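Local atomic coordinates of antiterminator Q protein (PDB entry 6JNY), a protein that probably acts on RNA polymerase as a phage antitermination factor, letting transcription continue past terminators. Residues M57-D60 with D61-M64; W15-G18 with W19-W23; Y75-K78 with K79-G82. One frame throughout, in Å; residues are numbered along the deposited sequence.

Contact 1 of 3, residues M57-D60 with D61-M64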
loop_
_atom_site.group_PDB
_atom_site.type_symbol
_atom_site.label_atom_id
_atom_site.label_comp_id
_atom_site.label_asym_id
_atom_site.label_seq_id
_atom_site.Cartn_x
_atom_site.Cartn_y
_atom_site.Cartn_z
ATOM N N MET A 57 -17.695 0.634 0.665
ATOM C CA MET A 57 -16.827 0.531 -0.495
ATOM C C MET A 57 -17.251 1.544 -1.542
ATOM O O MET A 57 -18.384 2.030 -1.550
ATOM C CB MET A 57 -16.827 -0.888 -1.079
ATOM C CG MET A 57 -18.179 -1.350 -1.583
ATOM S SD MET A 57 -18.052 -2.917 -2.466
ATOM C CE MET A 57 -17.494 -3.993 -1.175
ATOM N N CYS A 58 -16.311 1.879 -2.420
ATOM C CA CYS A 58 -16.622 2.762 -3.526
ATOM C C CYS A 58 -17.438 2.005 -4.568
ATOM O O CYS A 58 -17.640 0.793 -4.464
ATOM C CB CYS A 58 -15.331 3.286 -4.153
ATOM S SG CYS A 58 -14.165 1.969 -4.573
ATOM N N ASN A 59 -17.911 2.737 -5.575
ATOM C CA ASN A 59 -18.603 2.116 -6.695
ATOM C C ASN A 59 -17.589 1.468 -7.638
ATOM O O ASN A 59 -16.371 1.584 -7.458
ATOM C CB ASN A 59 -19.552 3.107 -7.370
ATOM C CG ASN A 59 -18.830 4.268 -8.031
ATOM O OD1 ASN A 59 -17.661 4.165 -8.395
ATOM N ND2 ASN A 59 -19.530 5.381 -8.196
ATOM N N ASP A 60 -18.095 0.781 -8.666
ATOM C CA ASP A 60 -17.224 -0.007 -9.533
ATOM C C ASP A 60 -16.349 0.878 -10.409
ATOM O O ASP A 60 -15.184 0.552 -10.654
ATOM C CB ASP A 60 -18.056 -0.947 -10.405
ATOM C CG ASP A 60 -18.616 -2.120 -9.627
ATOM O OD1 ASP A 60 -18.343 -2.244 -8.416
ATOM O OD2 ASP A 60 -19.347 -2.933 -10.238
ATOM N N ASP A 61 -16.893 1.985 -10.911
ATOM C CA ASP A 61 -16.087 2.882 -11.737
ATOM C C ASP A 61 -14.918 3.434 -10.937
ATOM O O ASP A 61 -13.775 3.447 -11.408
ATOM C CB ASP A 61 -16.943 4.023 -12.291
ATOM C CG ASP A 61 -17.873 3.573 -13.407
ATOM O OD1 ASP A 61 -17.768 2.411 -13.853
ATOM O OD2 ASP A 61 -18.712 4.391 -13.834
ATOM N N ASP A 62 -15.192 3.896 -9.716
ATOM C CA ASP A 62 -14.122 4.399 -8.862
ATOM C C ASP A 62 -13.165 3.284 -8.463
ATOM O O ASP A 62 -11.949 3.494 -8.428
ATOM C CB ASP A 62 -14.712 5.080 -7.627
ATOM C CG ASP A 62 -15.452 6.375 -7.961
ATOM O OD1 ASP A 62 -15.358 6.872 -9.106
ATOM O OD2 ASP A 62 -16.135 6.902 -7.062
ATOM N N GLY A 63 -13.687 2.097 -8.159
ATOM C CA GLY A 63 -12.815 0.982 -7.837
ATOM C C GLY A 63 -11.841 0.667 -8.955
ATOM O O GLY A 63 -10.653 0.434 -8.711
ATOM N N MET A 64 -12.326 0.667 -10.198
ATOM C CA MET A 64 -11.447 0.392 -11.327
ATOM C C MET A 64 -10.445 1.518 -11.539
ATOM O O MET A 64 -9.263 1.260 -11.803
ATOM C CB MET A 64 -12.272 0.138 -12.591
ATOM C CG MET A 64 -12.900 -1.242 -12.595
ATOM S SD MET A 64 -13.853 -1.633 -14.075
ATOM C CE MET A 64 -15.259 -0.532 -13.889
HETATM O O HOH W 1 -17.719 5.668 -5.302
HETATM O O HOH W 2 -18.031 7.269 -10.028
#
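Asn59 OD1 accepts the backbone N-H of Asp62 at 2.8 Å, with an N-H...O angle of 164° and the donor lying nearly along the C=O axis. This is the N-cap of helix 60-74: the side-chain amide stands in for the carbonyl that a preceding turn would have supplied. It can do so because CG sits between the backbone N and the carbonyl carbon (chi1 65°), which folds the amide over the first turn. The backbone carbonyl of the same residue starts the regular pattern, Asn59 O receiving Gly63 N at 2.8 Å.

In a capping box the side chain of Asp62 would bond back to Asn59 N directly. Here the return path runs through water 1, which accepts from Asn59 N at 2.9 Å and donates to Asp62 OD2 at 2.7 Å. Water 2 makes a second bridge, from Asn59 ND2 to Asp62 OD1. The amide and carboxylate planes stand 47° apart, and a water bridges to each carboxylate oxygen. Asp62 OD1 also forms a salt bridge with Arg152 of helix 123-155, while Asp60 OD1 takes the indole N-H of Trp26, so both acids tie the helix start to neighbouring helices. Cys58 SG packs against the backbone of Gly63, 3.6 Å from Gly63 N.

Contact 2 of 3, residues W15-G18 with W19-W23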
loop_
_atom_site.group_PDB
_atom_site.type_symbol
_atom_site.label_atom_id
_atom_site.label_comp_id
_atom_site.label_asym_id
_atom_site.label_seq_id
_atom_site.Cartn_x
_atom_site.Cartn_y
_atom_site.Cartn_z
ATOM N N TRP A 15 -7.679 12.790 2.638
ATOM C CA TRP A 15 -8.386 12.550 1.390
ATOM C C TRP A 15 -7.967 11.225 0.775
ATOM O O TRP A 15 -8.812 10.386 0.438
ATOM C CB TRP A 15 -8.072 13.706 0.437
ATOM C CG TRP A 15 -8.698 13.608 -0.905
ATOM C CD1 TRP A 15 -9.952 14.011 -1.256
ATOM C CD2 TRP A 15 -8.100 13.073 -2.099
ATOM N NE1 TRP A 15 -10.177 13.755 -2.588
ATOM C CE2 TRP A 15 -9.058 13.176 -3.129
ATOM C CE3 TRP A 15 -6.860 12.502 -2.388
ATOM C CZ2 TRP A 15 -8.801 12.751 -4.435
ATOM C CZ3 TRP A 15 -6.600 12.085 -3.686
ATOM C CH2 TRP A 15 -7.566 12.215 -4.697
ATOM N N LEU A 16 -6.658 11.011 0.630
ATOM C CA LEU A 16 -6.192 9.800 -0.037
ATOM C C LEU A 16 -6.452 8.565 0.811
ATOM O O LEU A 16 -6.872 7.528 0.288
ATOM C CB LEU A 16 -4.710 9.910 -0.390
ATOM C CG LEU A 16 -4.108 8.639 -1.001
ATOM C CD1 LEU A 16 -4.862 8.241 -2.271
ATOM C CD2 LEU A 16 -2.641 8.846 -1.284
ATOM N N ASN A 17 -6.201 8.648 2.118
ATOM C CA ASN A 17 -6.479 7.515 2.993
ATOM C C ASN A 17 -7.945 7.124 2.915
ATOM O O ASN A 17 -8.274 5.929 2.908
ATOM C CB ASN A 17 -6.097 7.861 4.428
ATOM C CG ASN A 17 -6.401 6.739 5.381
ATOM O OD1 ASN A 17 -5.683 5.739 5.427
ATOM N ND2 ASN A 17 -7.487 6.887 6.126
ATOM N N GLY A 18 -8.839 8.107 2.849
ATOM C CA GLY A 18 -10.253 7.797 2.732
ATOM C C GLY A 18 -10.555 7.018 1.467
ATOM O O GLY A 18 -11.259 6.004 1.496
ATOM N N TRP A 19 -10.019 7.478 0.331
ATOM C CA TRP A 19 -10.235 6.770 -0.930
ATOM C C TRP A 19 -9.641 5.372 -0.883
ATOM O O TRP A 19 -10.247 4.418 -1.386
ATOM C CB TRP A 19 -9.632 7.565 -2.092
ATOM C CG TRP A 19 -10.556 8.583 -2.655
ATOM C CD1 TRP A 19 -10.359 9.941 -2.700
ATOM C CD2 TRP A 19 -11.833 8.345 -3.264
ATOM N NE1 TRP A 19 -11.439 10.554 -3.293
ATOM C CE2 TRP A 19 -12.353 9.596 -3.647
ATOM C CE3 TRP A 19 -12.591 7.197 -3.516
ATOM C CZ2 TRP A 19 -13.592 9.730 -4.278
ATOM C CZ3 TRP A 19 -13.816 7.335 -4.145
ATOM C CH2 TRP A 19 -14.299 8.590 -4.519
ATOM N N LEU A 20 -8.455 5.226 -0.291
ATOM C CA LEU A 20 -7.826 3.910 -0.248
ATOM C C LEU A 20 -8.563 2.950 0.680
ATOM O O LEU A 20 -8.567 1.744 0.429
ATOM C CB LEU A 20 -6.339 4.015 0.095
ATOM C CG LEU A 20 -5.493 4.710 -0.983
ATOM C CD1 LEU A 20 -4.062 4.814 -0.510
ATOM C CD2 LEU A 20 -5.573 3.955 -2.316
ATOM N N GLU A 21 -9.208 3.461 1.731
ATOM C CA GLU A 21 -10.068 2.604 2.551
ATOM C C GLU A 21 -11.273 2.107 1.751
ATOM O O GLU A 21 -11.644 0.920 1.842
ATOM C CB GLU A 21 -10.515 3.366 3.807
ATOM C CG GLU A 21 -9.433 3.482 4.895
ATOM C CD GLU A 21 -9.837 4.381 6.060
ATOM O OE1 GLU A 21 -10.940 4.956 6.025
ATOM O OE2 GLU A 21 -9.036 4.521 7.009
ATOM N N LEU A 22 -11.913 2.989 0.986
ATOM C CA LEU A 22 -13.052 2.580 0.168
ATOM C C LEU A 22 -12.617 1.597 -0.902
ATOM O O LEU A 22 -13.294 0.587 -1.147
ATOM C CB LEU A 22 -13.715 3.797 -0.473
ATOM C CG LEU A 22 -14.485 4.729 0.462
ATOM C CD1 LEU A 22 -14.848 6.007 -0.264
ATOM C CD2 LEU A 22 -15.738 4.021 1.001
ATOM N N TRP A 23 -11.483 1.873 -1.547
ATOM C CA TRP A 23 -10.966 0.998 -2.590
ATOM C C TRP A 23 -10.543 -0.340 -2.006
ATOM O O TRP A 23 -10.778 -1.398 -2.608
ATOM C CB TRP A 23 -9.778 1.687 -3.273
ATOM C CG TRP A 23 -8.866 0.769 -4.044
ATOM C CD1 TRP A 23 -9.067 0.280 -5.314
ATOM C CD2 TRP A 23 -7.596 0.267 -3.616
ATOM N NE1 TRP A 23 -8.001 -0.515 -5.680
ATOM C CE2 TRP A 23 -7.084 -0.534 -4.663
ATOM C CE3 TRP A 23 -6.841 0.411 -2.444
ATOM C CZ2 TRP A 23 -5.852 -1.186 -4.567
ATOM C CZ3 TRP A 23 -5.625 -0.249 -2.345
ATOM C CH2 TRP A 23 -5.136 -1.029 -3.403
#
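A T-shaped (edge-to-face) tryptophan pair, one helical turn apart on helix 10-28, is formed by Trp15 and Trp19. The edge of Trp19 points at a face of Trp15: the centroid of the Trp19 five-membered ring lies 4.8 Å from that of the Trp15 six-membered ring, with the planes at 74°. Trp19 CD1 makes the approach, 3.5 Å from Trp15 CE2 and offset toward the rim of the ring beneath it. With CG beside its backbone N (chi1 -87°), Trp19 leans back toward the preceding turn, where it meets the indole of Trp15. The usual helical bonds run alongside, the one from Trp19 N to Trp15 O being comparatively long at 3.2 Å.

On another flank, Asn17 ND2 gives Glu21 OE2 a weak hydrogen bond of 3.0 Å, bent to 143°, with the amide and carboxylate planes turned steeply against each other. The other end of that amide, OD1, is bonded to Tyr88 OH. Leu16 CD1 and Leu20 CG meet at 3.8 Å on a third, apolar side.

Three helices surround this stretch. Trp15 and Leu16 lie against helix 123-155, where the Trp19 ring also meets Phe149; Trp19 and Trp23 pack on Ile66 of helix 60-74, and Leu20 and Glu21 touch Tyr88 of helix 78-90.

Contact 3 of 3, residues Y75-K78 with K79-G82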
loop_
_atom_site.group_PDB
_atom_site.type_symbol
_atom_site.label_atom_id
_atom_site.label_comp_id
_atom_site.label_asym_id
_atom_site.label_seq_id
_atom_site.Cartn_x
_atom_site.Cartn_y
_atom_site.Cartn_z
ATOM N N TYR A 75 3.548 -1.126 -9.035
ATOM C CA TYR A 75 4.112 -2.337 -9.622
ATOM C C TYR A 75 5.624 -2.382 -9.474
ATOM O O TYR A 75 6.207 -3.466 -9.518
ATOM C CB TYR A 75 3.727 -2.462 -11.104
ATOM C CG TYR A 75 4.573 -1.591 -12.016
ATOM C CD1 TYR A 75 4.223 -0.271 -12.272
ATOM C CD2 TYR A 75 5.737 -2.085 -12.606
ATOM C CE1 TYR A 75 4.997 0.534 -13.094
ATOM C CE2 TYR A 75 6.518 -1.286 -13.415
ATOM C CZ TYR A 75 6.144 0.017 -13.660
ATOM O OH TYR A 75 6.927 0.809 -14.472
ATOM N N ILE A 76 6.264 -1.223 -9.306
ATOM C CA ILE A 76 7.721 -1.159 -9.232
ATOM C C ILE A 76 8.252 -1.814 -7.962
ATOM O O ILE A 76 9.394 -2.286 -7.932
ATOM C CB ILE A 76 8.198 0.300 -9.351
ATOM C CG1 ILE A 76 7.630 1.141 -8.204
ATOM C CG2 ILE A 76 7.787 0.885 -10.687
ATOM C CD1 ILE A 76 8.490 2.333 -7.799
ATOM N N ASP A 77 7.451 -1.856 -6.896
ATOM C CA ASP A 77 7.918 -2.284 -5.578
ATOM C C ASP A 77 6.897 -3.279 -5.041
ATOM O O ASP A 77 5.943 -2.888 -4.362
ATOM C CB ASP A 77 8.076 -1.074 -4.667
ATOM C CG ASP A 77 8.766 -1.404 -3.353
ATOM O OD1 ASP A 77 8.837 -2.590 -2.978
ATOM O OD2 ASP A 77 9.241 -0.456 -2.691
ATOM N N LYS A 78 7.102 -4.561 -5.348
ATOM C CA LYS A 78 6.125 -5.574 -4.964
ATOM C C LYS A 78 5.975 -5.678 -3.454
ATOM O O LYS A 78 4.871 -5.939 -2.967
ATOM C CB LYS A 78 6.493 -6.932 -5.559
ATOM C CG LYS A 78 6.226 -7.048 -7.048
ATOM C CD LYS A 78 6.695 -8.399 -7.568
ATOM C CE LYS A 78 6.401 -8.566 -9.053
ATOM N NZ LYS A 78 4.939 -8.630 -9.336
ATOM N N LYS A 79 7.069 -5.483 -2.707
ATOM C CA LYS A 79 7.000 -5.525 -1.250
ATOM C C LYS A 79 6.064 -4.448 -0.723
ATOM O O LYS A 79 5.166 -4.725 0.082
ATOM C CB LYS A 79 8.403 -5.354 -0.666
ATOM C CG LYS A 79 8.503 -5.491 0.849
ATOM C CD LYS A 79 9.909 -5.117 1.306
ATOM C CE LYS A 79 10.071 -5.252 2.807
ATOM N NZ LYS A 79 11.376 -4.685 3.281
ATOM N N ALA A 80 6.251 -3.209 -1.184
ATOM C CA ALA A 80 5.389 -2.115 -0.758
ATOM C C ALA A 80 3.957 -2.326 -1.220
ATOM O O ALA A 80 3.009 -2.026 -0.485
ATOM C CB ALA A 80 5.935 -0.783 -1.279
ATOM N N PHE A 81 3.778 -2.830 -2.447
ATOM C CA PHE A 81 2.441 -3.130 -2.947
ATOM C C PHE A 81 1.726 -4.101 -2.009
ATOM O O PHE A 81 0.571 -3.873 -1.633
ATOM C CB PHE A 81 2.568 -3.706 -4.363
ATOM C CG PHE A 81 1.362 -3.496 -5.260
ATOM C CD1 PHE A 81 0.091 -3.221 -4.757
ATOM C CD2 PHE A 81 1.514 -3.596 -6.645
ATOM C CE1 PHE A 81 -0.991 -3.044 -5.623
ATOM C CE2 PHE A 81 0.437 -3.422 -7.512
ATOM C CZ PHE A 81 -0.815 -3.152 -7.005
ATOM N N GLY A 82 2.420 -5.154 -1.583
ATOM C CA GLY A 82 1.802 -6.111 -0.678
ATOM C C GLY A 82 1.436 -5.500 0.661
ATOM O O GLY A 82 0.370 -5.786 1.217
#
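The carboxylate of Asp77 meets both the backbone N and the methyl group of Ala80. Ala80 N donates to Asp77 OD1 at 3.2 Å, and the bond is straight at the hydrogen (171°) although the donor stands well above the carboxylate plane, 72° out of it. The methyl group of Ala80 lies over the same face of the carboxylate, its CB 3.6 Å from Asp77 CG. The acid is brought to this place by its first torsion: CG is anti to the backbone N (chi1 -171°), on the carbonyl side of the residue, from which OD1 can turn to the first turn of the helix.

Asp77 is thus the N-cap of helix 78-90, closing the short turn that follows helix 60-74, within a family grouped with helix-turn-helix proteins. The negative carboxylate at a helix N-terminus would be expected to interact favourably with the helix dipole. Regular bonding begins at once, with Phe81 N on Asp77 O at 2.9 Å and Gly82 N on Lys78 O at 2.9 Å.

Phe81 reaches back across the turn, where its CD2 lies 4.0 Å from Tyr75 N, an oblique approach to the ring. Its CB rests 3.5 Å from Asp77 O. Beyond this shell, the phenyl ring is held against Val70 and Met74 of helix 60-74 and against Val39 and Ile40 of helix 38-45. Ala80 packs on Ile133 and Ser137 of helix 123-155, whereas the extended Lys79 leads away from the turn to bond through NZ with Tyr101 OH.

Contacts 1 and 2 are neighbours in space, their centres 11 Å apart, and they touch directly: Asp62 OD2 lies 3.6 Å from Trp19 CH2, and Cys58 N lies 3.8 Å from Leu22 CB. The capped start of helix 60-74 therefore packs on the middle of helix 10-28. Contact 3 caps the next helix in the chain, 78-90, about 22 Å from contact 1 between centres, with nearest atoms about 11 Å apart. It approaches contact 2 more closely, to about 5 Å between nearest atoms, without touching. Helix 123-155 joins all three, through Arg152 at contact 1, Phe149 at contact 2 and Ile133 at contact 3.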